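PDB 4ZCF: type III restriction-modification enzyme EcoP15I Res subunit from Escherichia coli, which cleaves DNA as the ATP-dependent restriction subunit of a type III restriction enzyme, together with the Mod subunit, 25-27 base pairs downstream of a recognition site. Local coordinates for residues Lys279-Tyr284 with Gln530-Gly535. Sequence-based numbering, arbitrary orientation.
Sequences KGIDAY and QEVGRG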
loop_
_atom_site.group_PDB
_atom_site.type_symbol
_atom_site.label_atom_id
_atom_site.label_comp_id
_atom_site.label_asym_id
_atom_site.label_seq_id
_atom_site.Cartn_x
_atom_site.Cartn_y
_atom_site.Cartn_z
ATOM N N LYS C 279 29.412 -26.683 19.230
ATOM C CA LYS C 279 29.517 -27.005 20.666
ATOM C C LYS C 279 29.331 -28.515 20.906
ATOM O O LYS C 279 28.567 -29.164 20.191
ATOM C CB LYS C 279 28.439 -26.270 21.478
ATOM C CG LYS C 279 28.578 -24.767 21.586
ATOM C CD LYS C 279 27.662 -24.285 22.701
ATOM C CE LYS C 279 27.323 -22.823 22.601
ATOM N NZ LYS C 279 25.932 -22.605 22.130
ATOM N N GLY C 280 30.005 -29.044 21.926
ATOM C CA GLY C 280 29.863 -30.437 22.331
ATOM C C GLY C 280 28.600 -30.606 23.153
ATOM O O GLY C 280 28.001 -29.603 23.563
ATOM N N ILE C 281 28.165 -31.854 23.401
ATOM C CA ILE C 281 26.932 -32.068 24.175
ATOM C C ILE C 281 27.180 -32.656 25.568
ATOM O O ILE C 281 28.000 -33.561 25.709
ATOM C CB ILE C 281 25.848 -32.878 23.389
ATOM C CG1 ILE C 281 25.832 -32.569 21.864
ATOM C CG2 ILE C 281 24.450 -32.769 24.043
ATOM C CD1 ILE C 281 25.267 -31.163 21.425
ATOM N N ASP C 282 26.430 -32.162 26.581
ATOM C CA ASP C 282 26.458 -32.641 27.965
ATOM C C ASP C 282 25.031 -32.932 28.428
ATOM O O ASP C 282 24.336 -32.049 28.941
ATOM C CB ASP C 282 27.202 -31.670 28.899
ATOM C CG ASP C 282 28.716 -31.713 28.766
ATOM O OD1 ASP C 282 29.260 -32.803 28.462
ATOM O OD2 ASP C 282 29.360 -30.662 28.979
ATOM N N ALA C 283 24.589 -34.181 28.195
ATOM C CA ALA C 283 23.242 -34.654 28.497
ATOM C C ALA C 283 22.969 -34.973 29.967
ATOM O O ALA C 283 23.799 -35.604 30.630
ATOM C CB ALA C 283 22.912 -35.849 27.634
ATOM N N TYR C 284 21.779 -34.538 30.457
ATOM C CA TYR C 284 21.274 -34.734 31.820
ATOM C C TYR C 284 19.937 -35.469 31.788
ATOM O O TYR C 284 18.962 -34.933 31.247
ATOM C CB TYR C 284 21.101 -33.393 32.549
ATOM C CG TYR C 284 22.390 -32.652 32.816
ATOM C CD1 TYR C 284 23.110 -32.866 33.989
ATOM C CD2 TYR C 284 22.872 -31.704 31.918
ATOM C CE1 TYR C 284 24.292 -32.175 34.248
ATOM C CE2 TYR C 284 24.051 -31.003 32.167
ATOM C CZ TYR C 284 24.753 -31.234 33.340
ATOM O OH TYR C 284 25.920 -30.545 33.589
ATOM N N GLN C 530 18.711 -32.502 15.343
ATOM C CA GLN C 530 17.922 -31.310 15.022
ATOM C C GLN C 530 17.580 -30.493 16.271
ATOM O O GLN C 530 17.602 -29.255 16.204
ATOM C CB GLN C 530 16.651 -31.702 14.290
ATOM N N GLU C 531 17.265 -31.182 17.400
ATOM C CA GLU C 531 16.911 -30.530 18.666
ATOM C C GLU C 531 18.092 -29.963 19.427
ATOM O O GLU C 531 17.930 -28.970 20.125
ATOM C CB GLU C 531 15.959 -31.363 19.552
ATOM C CG GLU C 531 16.452 -32.728 20.005
ATOM C CD GLU C 531 15.374 -33.624 20.593
ATOM O OE1 GLU C 531 15.097 -34.692 20.001
ATOM O OE2 GLU C 531 14.806 -33.259 21.648
ATOM N N VAL C 532 19.282 -30.573 19.271
ATOM C CA VAL C 532 20.516 -30.076 19.891
ATOM C C VAL C 532 21.090 -28.897 19.065
ATOM O O VAL C 532 21.682 -27.984 19.646
ATOM C CB VAL C 532 21.577 -31.169 20.282
ATOM C CG1 VAL C 532 21.020 -32.160 21.295
ATOM C CG2 VAL C 532 22.149 -31.896 19.069
ATOM N N GLY C 533 20.845 -28.917 17.743
ATOM C CA GLY C 533 21.248 -27.899 16.771
ATOM C C GLY C 533 20.769 -26.485 17.061
ATOM O O GLY C 533 21.362 -25.514 16.571
ATOM N N ARG C 534 19.717 -26.349 17.890
ATOM C CA ARG C 534 19.164 -25.047 18.285
ATOM C C ARG C 534 20.140 -24.262 19.206
ATOM O O ARG C 534 20.004 -23.040 19.366
ATOM C CB ARG C 534 17.771 -25.211 18.945
ATOM C CG ARG C 534 16.901 -26.305 18.319
ATOM C CD ARG C 534 15.444 -26.189 18.706
ATOM N NE ARG C 534 14.739 -27.476 18.642
ATOM C CZ ARG C 534 14.217 -28.018 17.541
ATOM N NH1 ARG C 534 14.319 -27.396 16.373
ATOM N NH2 ARG C 534 13.606 -29.192 17.598
ATOM N N GLY C 535 21.115 -24.977 19.783
ATOM C CA GLY C 535 22.142 -24.418 20.662
ATOM C C GLY C 535 23.548 -24.916 20.378
ATOM O O GLY C 535 24.399 -24.861 21.263
#
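Lys279 reaches Gly535 with its ammonium end. From CB the chain sets out with CG anti to the carbonyl carbon (chi1 -69°). Lys279 CG lies 4.2 Å from Gly535 O. Lys279 CD and CE pass Gly535 O at 3.6 Å and 3.8 Å, so the methylenes run alongside it. The chain then bends at its last torsion, and Lys279 NZ donates a hydrogen bond of 2.9 Å to Gly535 O. NZ sits above the carbonyl plane, 50° out of it, with a C=O...N angle of 129°. Pro511 O, its strongest polar partner, Val513 O and Arg537 O are also in hydrogen-bonding reach of NZ, so four oxygens share three N-H bonds. The ring of Phe514 makes a cation-pi contact with Lys279. The carbonyl oxygens probably offset the charge of this buried ammonium group. The contact lies in the second RecA-like domain of the helicase part. Strand 280-285 of its parallel sheet lies beside strand 553-558, and segment 530-535 lies over the sheet. Gly535 N bonds back to Val532 O at 3.1 Å. Two residues after Lys279, Ile281 points toward Val532. Ile281 CD1 meets Val532 CB at 3.9 Å and Val532 CG2 at 4.0 Å. Phe565 and Tyr556 also touch Val532, while Leu536 touches Ile281.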